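Putative ABC transporter subunit, substrate-binding component (Rhodopseudomonas palustris, PDB 4EVQ) binds 4-hydroxybenzoate as the solute-binding component of an ABC transporter, and probably serves the uptake of lignin-derived aromatic acids. Local coordinates at residues E34-G39 / I110-G115; E41-S46 / A296-D301; V61-A66 / I87-S92; T131-G136 / P238-D243; V259-S264 / A290-D295. One frame throughout, in Å; residues are numbered along the deposited sequence.

Overall arrangement
From the N terminus, helix 30-46 supplies the first halves of contact 1 (34-39) and contact 2 (41-46). Contact 3 (61-66 with 87-92) closes a short loop between two strands of the N-terminal sheet, wholly within the longer loop that contact 1 shuts at 110-115. Contacts 1 and 2 cross, since contact 2 opens before contact 1 closes and itself closes only at 296-301. In between, the chain crosses to the second lobe and back; contact 4 (131-136 with 238-243) and contact 5 (259-264 with 290-295), in series and both enclosed by contact 2, each tie the two lobes together. Contacts 2 and 5 share helix 288-306; contacts 1, 3 and 4 all touch p-hydroxybenzoic acid in the interlobe cleft.

Contact 1: residues E34-G39 / I110-G115; sequences EAITRG and IVPNAG. With PHB (p-hydroxybenzoic acid), chain H.
I36 on helix 30-46 and P112, just past strand 109-111, are the point of nearest backbone approach, with their CA atoms 7.2 Å apart. The isoleucine points toward the loop and touches it with both branches. Its methyl CG2 lies against the proline ring, 3.9 Å from P112 CB and equally near CG, while the longer branch carries I36 CD1 to 3.9 Å from N113 CB. Because CG2 is anti to the backbone N and CG1 sits beside it (chi1 -68°), the two branches fork over successive residues, crossing both side chains at about a right angle. The arrangement belongs to the N-terminal lobe of a periplasmic binding protein of the leucine-binding family, where the loop after strand 109-111 forms part of the ligand pocket. Here N113, A114 and G115 line it: G115 N donates to O2' of p-hydroxybenzoic acid at 3.0 Å in a nearly straight bond (167°), and N113 ND2 comes within 3.4 Å of the ligand's C6. That amide is held at both ends, OD1 accepting from Q292 and ND2 donating to V90 O, which fixes its rotation, with ND2 over the face of the ligand ring. F289 of helix 288-306 packs on both I36 and N113.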
# COMPACT_ATOMS: atom_id res chain seq x y z
N GLU A 34 -5.94 -10.82 0.89
CA GLU A 34 -7.23 -11.11 0.28
C GLU A 34 -7.69 -9.97 -0.66
O GLU A 34 -8.11 -10.22 -1.79
CB GLU A 34 -8.30 -11.34 1.34
CG GLU A 34 -9.74 -11.57 0.80
CD GLU A 34 -10.73 -11.72 1.93
OE1 GLU A 34 -10.99 -10.75 2.67
OE2 GLU A 34 -11.24 -12.83 2.08
N ALA A 35 -7.64 -8.73 -0.18
CA ALA A 35 -8.07 -7.60 -1.02
C ALA A 35 -7.24 -7.45 -2.30
O ALA A 35 -7.78 -7.19 -3.36
CB ALA A 35 -8.01 -6.32 -0.20
N ILE A 36 -5.93 -7.60 -2.18
CA ILE A 36 -5.04 -7.49 -3.35
C ILE A 36 -5.36 -8.60 -4.34
O ILE A 36 -5.42 -8.36 -5.55
CB ILE A 36 -3.56 -7.54 -2.90
CG1 ILE A 36 -3.22 -6.26 -2.11
CG2 ILE A 36 -2.64 -7.71 -4.11
CD1 ILE A 36 -1.93 -6.38 -1.35
N THR A 37 -5.52 -9.82 -3.83
CA THR A 37 -5.82 -10.94 -4.70
C THR A 37 -7.17 -10.75 -5.42
O THR A 37 -7.30 -11.01 -6.64
CB THR A 37 -5.83 -12.24 -3.89
OG1 THR A 37 -4.54 -12.42 -3.28
CG2 THR A 37 -6.10 -13.46 -4.77
N ARG A 38 -8.15 -10.23 -4.68
CA ARG A 38 -9.46 -9.93 -5.27
C ARG A 38 -9.37 -8.88 -6.36
O ARG A 38 -9.97 -9.04 -7.44
CB ARG A 38 -10.47 -9.48 -4.20
CG ARG A 38 -11.00 -10.60 -3.29
CD ARG A 38 -11.83 -9.99 -2.19
NE ARG A 38 -12.55 -11.02 -1.46
CZ ARG A 38 -13.41 -10.78 -0.49
NH1 ARG A 38 -13.58 -9.54 -0.01
NH2 ARG A 38 -14.10 -11.81 0.05
N GLY A 39 -8.64 -7.82 -6.10
CA GLY A 39 -8.46 -6.81 -7.14
C GLY A 39 -7.83 -7.37 -8.42
O GLY A 39 -8.28 -7.07 -9.54
N ILE A 110 6.10 -7.17 -9.71
CA ILE A 110 5.25 -6.05 -9.34
C ILE A 110 4.94 -6.14 -7.84
O ILE A 110 4.44 -7.13 -7.36
CB ILE A 110 3.93 -6.05 -10.17
CG1 ILE A 110 4.23 -6.13 -11.66
CG2 ILE A 110 3.05 -4.88 -9.76
CD1 ILE A 110 2.99 -6.44 -12.49
N VAL A 111 5.26 -5.07 -7.13
CA VAL A 111 4.97 -4.94 -5.69
C VAL A 111 3.64 -4.24 -5.56
O VAL A 111 3.52 -3.07 -5.92
CB VAL A 111 6.08 -4.16 -5.01
CG1 VAL A 111 5.77 -3.95 -3.52
CG2 VAL A 111 7.41 -4.83 -5.18
N PRO A 112 2.64 -4.91 -4.98
CA PRO A 112 1.27 -4.38 -4.98
C PRO A 112 0.88 -3.74 -3.63
O PRO A 112 -0.27 -3.44 -3.42
CB PRO A 112 0.43 -5.63 -5.24
CG PRO A 112 1.12 -6.66 -4.46
CD PRO A 112 2.60 -6.33 -4.61
N ASN A 113 1.83 -3.66 -2.71
CA ASN A 113 1.57 -2.90 -1.49
C ASN A 113 2.83 -2.41 -0.77
O ASN A 113 3.00 -1.21 -0.57
CB ASN A 113 0.75 -3.67 -0.43
CG ASN A 113 0.42 -2.77 0.75
OD1 ASN A 113 -0.38 -1.85 0.61
ND2 ASN A 113 1.13 -2.96 1.88
N ALA A 114 3.72 -3.32 -0.38
CA ALA A 114 4.85 -2.97 0.49
C ALA A 114 5.47 -1.65 0.11
O ALA A 114 5.92 -1.47 -1.03
CB ALA A 114 5.92 -4.06 0.49
N GLY A 115 5.55 -0.75 1.05
CA GLY A 115 6.05 0.60 0.82
C GLY A 115 7.52 0.79 0.98
O GLY A 115 7.99 1.94 0.80
C1' PHB H . 4.19 -2.45 4.71
O1' PHB H . 4.72 -3.26 5.50
O2' PHB H . 4.85 -1.87 3.75
C1 PHB H . 2.76 -2.09 4.80
C2 PHB H . 1.87 -2.98 5.40
C3 PHB H . 0.53 -2.64 5.51
C4 PHB H . 0.10 -1.44 5.04
C5 PHB H . 0.95 -0.55 4.42
C6 PHB H . 2.27 -0.89 4.32
O4 PHB H . -1.20 -1.09 5.14

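Contact 2: residues E41-S46 / A296-D301; sequences ELYVQS and AGQLLD
Y43 carries this contact, meeting G297, Q298 and D301 along one side of the facing helix. At its tip, Y43 OH donates a short hydrogen bond of 2.6 Å to D301 OD2, arriving on the anti lone pair of that oxygen, with the ring and carboxylate planes 70° apart. Over one face of the ring lies the side chain of Q298 in a CH-pi contact, CG standing 4.0 Å from the Y43 ring centroid. G297 admits the ring to the helix backbone: Y43 CE2 approaches G297 O to 3.5 Å, and a CB on this glycine would collide with CD2. The phenol gets there because CG of Y43 is anti to its own backbone N (chi1 -178°), which throws the ring out across the gap. A water donates to Q298 OE1 at 2.7 Å and, weakly, to Y43 OH. In the next shell, D295 OD1 and A327 O hold Q298 NE2, while G52 N donates to D301 OD1, so both carboxylate oxygens of D301 are engaged. W294 meets Y43 edge-to-face. The axes of 41-46 and 296-301 approach to 9.1 Å and are inclined at 49°, both running in broadly the same N-to-C sense. Helices 30-46 and 288-306 both belong to the N-terminal lobe, with L51 of strand 50-51 packed against Y43, V44, L300 and D301.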
# COMPACT_ATOMS: atom_id res chain seq x y z
N GLU A 41 -7.70 -10.62 -9.40
CA GLU A 41 -8.58 -11.60 -10.03
C GLU A 41 -9.76 -10.92 -10.72
O GLU A 41 -10.21 -11.35 -11.78
CB GLU A 41 -9.08 -12.61 -9.00
CG GLU A 41 -7.95 -13.51 -8.53
CD GLU A 41 -8.34 -14.51 -7.44
OE1 GLU A 41 -9.20 -14.22 -6.60
OE2 GLU A 41 -7.72 -15.60 -7.43
N LEU A 42 -10.31 -9.88 -10.10
CA LEU A 42 -11.41 -9.16 -10.72
C LEU A 42 -10.96 -8.53 -12.03
O LEU A 42 -11.69 -8.52 -13.03
CB LEU A 42 -11.97 -8.09 -9.75
CG LEU A 42 -13.34 -7.52 -10.13
CD1 LEU A 42 -14.46 -8.58 -9.98
CD2 LEU A 42 -13.62 -6.23 -9.31
N TYR A 43 -9.77 -7.96 -12.02
CA TYR A 43 -9.27 -7.39 -13.29
C TYR A 43 -9.14 -8.45 -14.36
O TYR A 43 -9.56 -8.23 -15.49
CB TYR A 43 -7.93 -6.69 -13.12
CG TYR A 43 -7.50 -6.10 -14.43
CD1 TYR A 43 -8.16 -5.01 -14.94
CD2 TYR A 43 -6.52 -6.70 -15.19
CE1 TYR A 43 -7.83 -4.50 -16.19
CE2 TYR A 43 -6.19 -6.21 -16.44
CZ TYR A 43 -6.83 -5.10 -16.93
OH TYR A 43 -6.51 -4.57 -18.15
N VAL A 44 -8.54 -9.58 -14.01
CA VAL A 44 -8.41 -10.65 -15.01
C VAL A 44 -9.79 -11.06 -15.51
O VAL A 44 -9.97 -11.26 -16.71
CB VAL A 44 -7.65 -11.85 -14.43
CG1 VAL A 44 -7.76 -13.07 -15.33
CG2 VAL A 44 -6.15 -11.47 -14.18
N GLN A 45 -10.77 -11.19 -14.64
CA GLN A 45 -12.14 -11.51 -15.06
C GLN A 45 -12.71 -10.45 -15.97
O GLN A 45 -13.39 -10.79 -16.95
CB GLN A 45 -13.01 -11.71 -13.83
CG GLN A 45 -14.48 -12.00 -14.09
CD GLN A 45 -15.24 -12.29 -12.79
OE1 GLN A 45 -15.47 -11.40 -11.95
NE2 GLN A 45 -15.61 -13.55 -12.60
N SER A 46 -12.42 -9.18 -15.69
CA SER A 46 -12.94 -8.10 -16.51
C SER A 46 -12.41 -8.19 -17.94
O SER A 46 -13.04 -7.67 -18.84
CB SER A 46 -12.61 -6.73 -15.90
OG SER A 46 -11.27 -6.31 -16.18
N ALA A 296 -2.06 -3.64 -10.49
CA ALA A 296 -1.02 -4.61 -10.83
C ALA A 296 -1.50 -5.41 -12.03
O ALA A 296 -0.69 -5.65 -12.95
CB ALA A 296 -0.71 -5.52 -9.66
N GLY A 297 -2.77 -5.78 -12.08
CA GLY A 297 -3.35 -6.45 -13.24
C GLY A 297 -3.29 -5.57 -14.46
O GLY A 297 -2.85 -6.06 -15.52
N GLN A 298 -3.65 -4.30 -14.37
CA GLN A 298 -3.54 -3.43 -15.55
C GLN A 298 -2.11 -3.26 -16.03
O GLN A 298 -1.83 -3.19 -17.26
CB GLN A 298 -4.13 -2.06 -15.25
CG GLN A 298 -5.58 -2.06 -14.79
CD GLN A 298 -6.24 -0.74 -15.13
OE1 GLN A 298 -6.64 -0.51 -16.28
NE2 GLN A 298 -6.39 0.11 -14.15
N LEU A 299 -1.16 -3.14 -15.12
CA LEU A 299 0.22 -2.95 -15.49
C LEU A 299 0.75 -4.22 -16.18
O LEU A 299 1.44 -4.14 -17.22
CB LEU A 299 1.04 -2.64 -14.24
CG LEU A 299 2.50 -2.29 -14.48
CD1 LEU A 299 2.64 -1.03 -15.36
CD2 LEU A 299 3.27 -2.14 -13.17
N LEU A 300 0.47 -5.39 -15.62
CA LEU A 300 0.87 -6.62 -16.25
C LEU A 300 0.22 -6.76 -17.59
O LEU A 300 0.90 -7.20 -18.55
CB LEU A 300 0.52 -7.81 -15.34
CG LEU A 300 0.97 -9.18 -15.88
CD1 LEU A 300 2.46 -9.19 -16.18
CD2 LEU A 300 0.62 -10.27 -14.89
N ASP A 301 -1.05 -6.43 -17.75
CA ASP A 301 -1.71 -6.51 -19.04
C ASP A 301 -0.98 -5.66 -20.06
O ASP A 301 -0.80 -6.10 -21.21
CB ASP A 301 -3.17 -6.01 -18.87
CG ASP A 301 -4.14 -6.53 -19.93
OD1 ASP A 301 -3.83 -7.45 -20.68
OD2 ASP A 301 -5.29 -6.03 -19.93
O HOH W 1 -5.85 -1.29 -18.69

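Contact 3: residues V61-A66 / I87-S92; sequences VDDESA and IGTVHS. With PHB (p-hydroxybenzoic acid), chain H.
D63 and T89 face each other from opposite directions, T89 OG1 donating to D63 OD2 at 2.6 Å from 47° above the carboxylate plane. The other oxygen turns back on its own loop: D63 OD1 accepts from S65 N at 2.8 Å, an Asx turn that steadies the carboxylate. Beside this pair S65 packs against H91, with S65 CB 3.9 Å from H91 CD2 and S65 O over one face of the imidazole, toward the rim. A water ties the two pairs together, donating to D63 OD2 and S65 OG and accepting from H91 N. H91 is the N-cap of helix 92-105, whose start binds the ligand: S92 N donates to O1' of p-hydroxybenzoic acid at 2.8 Å and S92 OG to O2' at 2.6 Å, gripping both carboxylate oxygens. Strands 54-62 and 85-88 lie either side of strand 17-23 in the N-terminal sheet, linked through helix 67-80, while V94 of helix 92-105 packs on D63 and T89.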
# COMPACT_ATOMS: atom_id res chain seq x y z
N VAL A 61 1.31 -18.20 -2.77
CA VAL A 61 2.22 -18.63 -1.72
C VAL A 61 2.02 -17.68 -0.55
O VAL A 61 2.13 -16.46 -0.69
CB VAL A 61 3.68 -18.62 -2.21
CG1 VAL A 61 4.65 -18.93 -1.09
CG2 VAL A 61 3.84 -19.60 -3.40
N ASP A 62 1.70 -18.25 0.60
CA ASP A 62 1.50 -17.50 1.81
C ASP A 62 2.79 -17.12 2.47
O ASP A 62 3.52 -17.98 2.96
CB ASP A 62 0.72 -18.38 2.78
CG ASP A 62 0.36 -17.66 4.08
OD1 ASP A 62 0.50 -16.41 4.18
OD2 ASP A 62 -0.10 -18.37 4.99
N ASP A 63 3.09 -15.81 2.51
CA ASP A 63 4.34 -15.35 3.10
C ASP A 63 4.28 -15.18 4.61
O ASP A 63 5.30 -14.96 5.25
CB ASP A 63 4.83 -14.05 2.44
CG ASP A 63 4.07 -12.78 2.90
OD1 ASP A 63 3.14 -12.82 3.67
OD2 ASP A 63 4.46 -11.69 2.50
N GLU A 64 3.09 -15.31 5.18
CA GLU A 64 2.86 -15.22 6.64
C GLU A 64 3.34 -13.89 7.26
O GLU A 64 3.55 -13.81 8.46
CB GLU A 64 3.52 -16.43 7.37
CG GLU A 64 3.08 -17.78 6.82
CD GLU A 64 3.82 -19.02 7.38
OE1 GLU A 64 4.75 -18.89 8.20
OE2 GLU A 64 3.42 -20.15 7.02
N SER A 65 3.58 -12.88 6.42
CA SER A 65 4.25 -11.66 6.84
C SER A 65 5.48 -11.94 7.69
O SER A 65 5.76 -11.19 8.65
CB SER A 65 3.30 -10.68 7.50
OG SER A 65 2.25 -10.37 6.60
N ALA A 66 6.27 -12.94 7.28
CA ALA A 66 7.42 -13.42 8.07
C ALA A 66 8.72 -13.27 7.30
O ALA A 66 9.08 -14.11 6.45
CB ALA A 66 7.22 -14.86 8.43
N ILE A 87 4.35 -11.34 -8.27
CA ILE A 87 3.59 -10.23 -7.67
C ILE A 87 3.58 -10.42 -6.15
O ILE A 87 3.07 -11.41 -5.64
CB ILE A 87 2.16 -10.11 -8.24
CG1 ILE A 87 2.22 -9.91 -9.76
CG2 ILE A 87 1.37 -8.99 -7.53
CD1 ILE A 87 0.88 -9.84 -10.41
N GLY A 88 4.15 -9.47 -5.43
CA GLY A 88 4.11 -9.50 -3.97
C GLY A 88 4.97 -8.38 -3.44
O GLY A 88 5.69 -7.71 -4.19
N THR A 89 4.85 -8.03 -2.15
CA THR A 89 3.91 -8.53 -1.18
C THR A 89 3.39 -7.35 -0.34
O THR A 89 3.51 -6.19 -0.77
CB THR A 89 4.57 -9.60 -0.34
OG1 THR A 89 3.60 -10.13 0.62
CG2 THR A 89 5.78 -9.09 0.42
N VAL A 90 2.83 -7.62 0.83
CA VAL A 90 2.32 -6.59 1.74
C VAL A 90 3.31 -6.02 2.71
O VAL A 90 3.47 -4.81 2.78
CB VAL A 90 1.10 -7.15 2.52
CG1 VAL A 90 0.65 -6.23 3.65
CG2 VAL A 90 -0.08 -7.38 1.55
N HIS A 91 4.00 -6.88 3.45
CA HIS A 91 4.90 -6.47 4.54
C HIS A 91 6.27 -6.06 3.98
O HIS A 91 6.86 -6.80 3.21
CB HIS A 91 5.01 -7.67 5.49
CG HIS A 91 5.82 -7.45 6.73
ND1 HIS A 91 7.20 -7.35 6.72
CD2 HIS A 91 5.46 -7.45 8.04
CE1 HIS A 91 7.64 -7.26 7.97
NE2 HIS A 91 6.61 -7.30 8.78
N SER A 92 6.72 -4.87 4.34
CA SER A 92 7.94 -4.32 3.78
C SER A 92 9.17 -5.14 4.04
O SER A 92 10.07 -5.17 3.21
CB SER A 92 8.20 -2.92 4.32
OG SER A 92 7.46 -1.93 3.65
C1' PHB H . 4.19 -2.45 4.71
O1' PHB H . 4.72 -3.26 5.50
O2' PHB H . 4.85 -1.87 3.75
C1 PHB H . 2.76 -2.09 4.80
C2 PHB H . 1.87 -2.98 5.40
C3 PHB H . 0.53 -2.64 5.51
C4 PHB H . 0.10 -1.44 5.04
C5 PHB H . 0.95 -0.55 4.42
C6 PHB H . 2.27 -0.89 4.32
O4 PHB H . -1.20 -1.09 5.14
O HOH W 2 3.11 -9.73 3.85

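Contact 4: residues T131-G136 / P238-D243; sequences TSFANG and PGFLTD. With PHB (p-hydroxybenzoic acid), chain H.
F133 and F240 come at each other from opposite directions, yet their rings meet neither flat nor square, the planes inclined at 37° and the centroids 4.5 Å apart. F240 puts its CZ over one face of the F133 ring, displaced toward the rim. F133 holds its ring in the crowded position between backbone N and carbonyl carbon (chi1 63°), which turns it into the cleft. Both rings also touch p-hydroxybenzoic acid, in different ways: C5 of the ligand sits over the centre of one face of F240, 3.8 Å above its plane, whereas F133 offers its edge, with CZ 3.9 Å from ligand C6. At the phenol end, F240 CB is 3.2 Å from ligand O4. The two-lobed fold explains the meeting. Segment 131-136 is a crossing between the lobes, running from strand 128-130 of the N-terminal sheet to helix 135-148, while F240 stands in a 3-10 turn after strand 235-238 of the C-terminal sheet. With an alanine in place of F240, the ligand ring and one face of F133 would probably lose their shared packing partner, opening a gap where the F240 ring had stood. G239 O takes both T242 N and D243 N at the end of that turn. M167, L260 and F289 pack around F240, and H261 meets the F133 ring.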
# COMPACT_ATOMS: atom_id res chain seq x y z
N THR A 131 2.96 -0.72 -7.66
CA THR A 131 1.67 -0.13 -7.95
C THR A 131 1.03 0.57 -6.73
O THR A 131 -0.10 1.06 -6.84
CB THR A 131 0.68 -1.09 -8.53
OG1 THR A 131 0.42 -2.15 -7.60
CG2 THR A 131 1.15 -1.68 -9.87
N SER A 132 1.76 0.63 -5.64
CA SER A 132 1.22 1.16 -4.39
C SER A 132 1.72 2.57 -4.08
O SER A 132 1.10 3.50 -4.54
CB SER A 132 1.47 0.14 -3.31
OG SER A 132 2.85 -0.09 -3.12
N PHE A 133 2.82 2.70 -3.35
CA PHE A 133 3.32 3.94 -2.76
C PHE A 133 4.67 3.63 -2.15
O PHE A 133 5.02 2.46 -1.96
CB PHE A 133 2.35 4.50 -1.70
CG PHE A 133 2.22 3.55 -0.56
CD1 PHE A 133 1.38 2.46 -0.68
CD2 PHE A 133 3.05 3.63 0.54
CE1 PHE A 133 1.39 1.48 0.28
CE2 PHE A 133 3.01 2.64 1.53
CZ PHE A 133 2.21 1.57 1.35
N ALA A 134 5.39 4.68 -1.75
CA ALA A 134 6.55 4.58 -0.91
C ALA A 134 6.25 5.11 0.49
O ALA A 134 5.63 6.19 0.63
CB ALA A 134 7.71 5.34 -1.52
N ASN A 135 6.75 4.41 1.49
CA ASN A 135 6.49 4.74 2.89
C ASN A 135 6.85 6.16 3.24
O ASN A 135 6.08 6.87 3.87
CB ASN A 135 7.30 3.80 3.78
CG ASN A 135 6.77 2.37 3.82
OD1 ASN A 135 5.58 2.12 3.64
ND2 ASN A 135 7.66 1.44 4.09
N GLY A 136 8.04 6.60 2.87
CA GLY A 136 8.46 7.92 3.31
C GLY A 136 7.64 8.99 2.63
O GLY A 136 7.29 10.01 3.24
N PRO A 238 -1.49 7.81 7.90
CA PRO A 238 -1.68 7.37 6.52
C PRO A 238 -2.96 6.56 6.42
O PRO A 238 -3.39 5.96 7.38
CB PRO A 238 -0.44 6.51 6.26
CG PRO A 238 -0.15 5.88 7.63
CD PRO A 238 -0.49 7.00 8.62
N GLY A 239 -3.59 6.52 5.26
CA GLY A 239 -4.90 5.94 5.15
C GLY A 239 -5.05 4.46 5.37
O GLY A 239 -6.18 3.99 5.49
N PHE A 240 -3.94 3.76 5.46
CA PHE A 240 -3.96 2.36 5.87
C PHE A 240 -4.60 2.20 7.24
O PHE A 240 -5.09 1.12 7.57
CB PHE A 240 -2.55 1.76 5.87
CG PHE A 240 -1.75 2.17 4.69
CD1 PHE A 240 -2.13 1.77 3.43
CD2 PHE A 240 -0.67 3.03 4.83
CE1 PHE A 240 -1.42 2.21 2.33
CE2 PHE A 240 0.02 3.49 3.70
CZ PHE A 240 -0.37 3.09 2.47
N LEU A 241 -4.56 3.25 8.06
CA LEU A 241 -5.10 3.20 9.43
C LEU A 241 -6.60 2.95 9.39
O LEU A 241 -7.11 2.35 10.31
CB LEU A 241 -4.81 4.55 10.09
CG LEU A 241 -5.29 4.71 11.52
CD1 LEU A 241 -4.62 3.72 12.45
CD2 LEU A 241 -5.06 6.15 11.99
N THR A 242 -7.32 3.41 8.36
CA THR A 242 -8.75 3.23 8.29
C THR A 242 -9.26 2.34 7.17
O THR A 242 -10.39 1.84 7.23
CB THR A 242 -9.47 4.60 8.23
OG1 THR A 242 -9.06 5.34 7.05
CG2 THR A 242 -9.13 5.44 9.43
N ASP A 243 -8.44 2.14 6.11
CA ASP A 243 -8.97 1.40 4.98
C ASP A 243 -9.27 -0.06 5.32
O ASP A 243 -8.44 -0.77 5.85
CB ASP A 243 -8.02 1.48 3.78
CG ASP A 243 -8.47 2.53 2.76
OD1 ASP A 243 -8.76 3.68 3.17
OD2 ASP A 243 -8.52 2.22 1.53
C1' PHB H . 4.19 -2.45 4.71
O1' PHB H . 4.72 -3.26 5.50
O2' PHB H . 4.85 -1.87 3.75
C1 PHB H . 2.76 -2.09 4.80
C2 PHB H . 1.87 -2.98 5.40
C3 PHB H . 0.53 -2.64 5.51
C4 PHB H . 0.10 -1.44 5.04
C5 PHB H . 0.95 -0.55 4.42
C6 PHB H . 2.27 -0.89 4.32
O4 PHB H . -1.20 -1.09 5.14

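Contact 5: residues V259-S264 / A290-D295; sequences VLHYVS and AVQGWD
H261 and Y262, just past strand 257-260 of the C-terminal sheet, reach across to Q292 and V291 on helix 288-306, on one of the crossings between the two lobes of the periplasmic binding protein fold. The tight part is made by side chains alone: even at Y262 and V291 the CA atoms stay 8.1 Å apart. V291 CG2 sits squarely over the Y262 ring in a CH-pi contact, 3.5 Å from its centroid, while Y262 OH bonds to N271. Farther along, the contact slackens, and the partly exposed S264 touches nothing on 290-295. Q292, extended beyond CG, presents its amide nearly coplanar with the imidazole, the planes 10° apart, and H261 NE2 donates to Q292 OE1 at 2.8 Å and 166°. A leucine in place of H261 would probably leave Q292 OE1 without its donor, the amide then held from its NE2 side. In the bond as it stands, the Q292 oxygen lies only 3° out of the imidazole plane.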
# COMPACT_ATOMS: atom_id res chain seq x y z
N VAL A 259 -4.38 10.62 5.13
CA VAL A 259 -3.93 10.95 3.78
C VAL A 259 -3.68 9.66 3.02
O VAL A 259 -3.02 8.75 3.54
CB VAL A 259 -2.69 11.85 3.82
CG1 VAL A 259 -2.08 11.99 2.45
CG2 VAL A 259 -3.04 13.23 4.40
N LEU A 260 -4.21 9.56 1.80
CA LEU A 260 -4.02 8.35 1.01
C LEU A 260 -4.20 8.70 -0.46
O LEU A 260 -4.93 9.60 -0.82
CB LEU A 260 -5.05 7.25 1.40
CG LEU A 260 -4.70 5.81 1.00
CD1 LEU A 260 -3.46 5.31 1.72
CD2 LEU A 260 -5.92 4.92 1.31
N HIS A 261 -3.59 7.86 -1.28
CA HIS A 261 -3.68 7.91 -2.74
C HIS A 261 -4.97 7.35 -3.33
O HIS A 261 -5.12 7.28 -4.53
CB HIS A 261 -2.44 7.25 -3.33
CG HIS A 261 -2.15 5.90 -2.78
ND1 HIS A 261 -1.76 5.73 -1.47
CD2 HIS A 261 -2.16 4.68 -3.35
CE1 HIS A 261 -1.58 4.44 -1.25
NE2 HIS A 261 -1.80 3.78 -2.37
N TYR A 262 -5.91 6.96 -2.49
CA TYR A 262 -7.23 6.50 -2.95
C TYR A 262 -8.30 6.94 -1.97
O TYR A 262 -8.04 7.00 -0.78
CB TYR A 262 -7.27 4.96 -3.08
CG TYR A 262 -8.58 4.45 -3.57
CD1 TYR A 262 -9.02 4.67 -4.88
CD2 TYR A 262 -9.41 3.70 -2.72
CE1 TYR A 262 -10.24 4.24 -5.30
CE2 TYR A 262 -10.64 3.24 -3.16
CZ TYR A 262 -11.04 3.50 -4.46
OH TYR A 262 -12.28 3.03 -4.86
N VAL A 263 -9.47 7.27 -2.49
CA VAL A 263 -10.67 7.49 -1.68
C VAL A 263 -11.81 6.86 -2.46
O VAL A 263 -11.86 6.99 -3.67
CB VAL A 263 -11.05 8.97 -1.51
CG1 VAL A 263 -11.92 9.15 -0.24
CG2 VAL A 263 -9.93 9.86 -1.51
N SER A 264 -12.73 6.16 -1.80
CA SER A 264 -13.68 5.37 -2.57
C SER A 264 -14.65 6.21 -3.34
O SER A 264 -15.20 5.70 -4.31
CB SER A 264 -14.41 4.33 -1.74
OG SER A 264 -15.07 4.96 -0.74
N ALA A 290 -7.23 -3.43 -2.64
CA ALA A 290 -7.88 -3.94 -3.85
C ALA A 290 -7.55 -3.12 -5.08
O ALA A 290 -7.30 -3.70 -6.16
CB ALA A 290 -9.37 -4.00 -3.65
N VAL A 291 -7.48 -1.80 -4.97
CA VAL A 291 -7.10 -0.96 -6.08
C VAL A 291 -5.70 -1.28 -6.53
O VAL A 291 -5.42 -1.34 -7.75
CB VAL A 291 -7.17 0.52 -5.68
CG1 VAL A 291 -6.60 1.43 -6.75
CG2 VAL A 291 -8.61 0.94 -5.39
N GLN A 292 -4.77 -1.45 -5.60
CA GLN A 292 -3.40 -1.73 -5.91
C GLN A 292 -3.25 -3.07 -6.63
O GLN A 292 -2.42 -3.20 -7.53
CB GLN A 292 -2.52 -1.66 -4.65
CG GLN A 292 -2.41 -0.24 -4.12
CD GLN A 292 -1.86 -0.11 -2.71
OE1 GLN A 292 -1.63 0.99 -2.25
NE2 GLN A 292 -1.63 -1.22 -2.03
N GLY A 293 -4.05 -4.05 -6.28
CA GLY A 293 -4.07 -5.34 -6.97
C GLY A 293 -4.65 -5.22 -8.35
O GLY A 293 -4.12 -5.79 -9.32
N TRP A 294 -5.76 -4.54 -8.48
CA TRP A 294 -6.34 -4.27 -9.78
C TRP A 294 -5.34 -3.62 -10.72
O TRP A 294 -5.20 -4.00 -11.91
CB TRP A 294 -7.55 -3.37 -9.56
CG TRP A 294 -8.27 -2.86 -10.78
CD1 TRP A 294 -8.04 -1.68 -11.42
CD2 TRP A 294 -9.43 -3.44 -11.42
NE1 TRP A 294 -8.95 -1.51 -12.42
CE2 TRP A 294 -9.82 -2.56 -12.45
CE3 TRP A 294 -10.14 -4.62 -11.24
CZ2 TRP A 294 -10.90 -2.82 -13.31
CZ3 TRP A 294 -11.25 -4.85 -12.06
CH2 TRP A 294 -11.61 -3.96 -13.08
N ASP A 295 -4.63 -2.62 -10.23
CA ASP A 295 -3.68 -1.92 -11.06
C ASP A 295 -2.44 -2.73 -11.36
O ASP A 295 -1.80 -2.50 -12.41
CB ASP A 295 -3.31 -0.56 -10.46
CG ASP A 295 -4.46 0.44 -10.56
OD1 ASP A 295 -5.30 0.33 -11.49
OD2 ASP A 295 -4.52 1.38 -9.73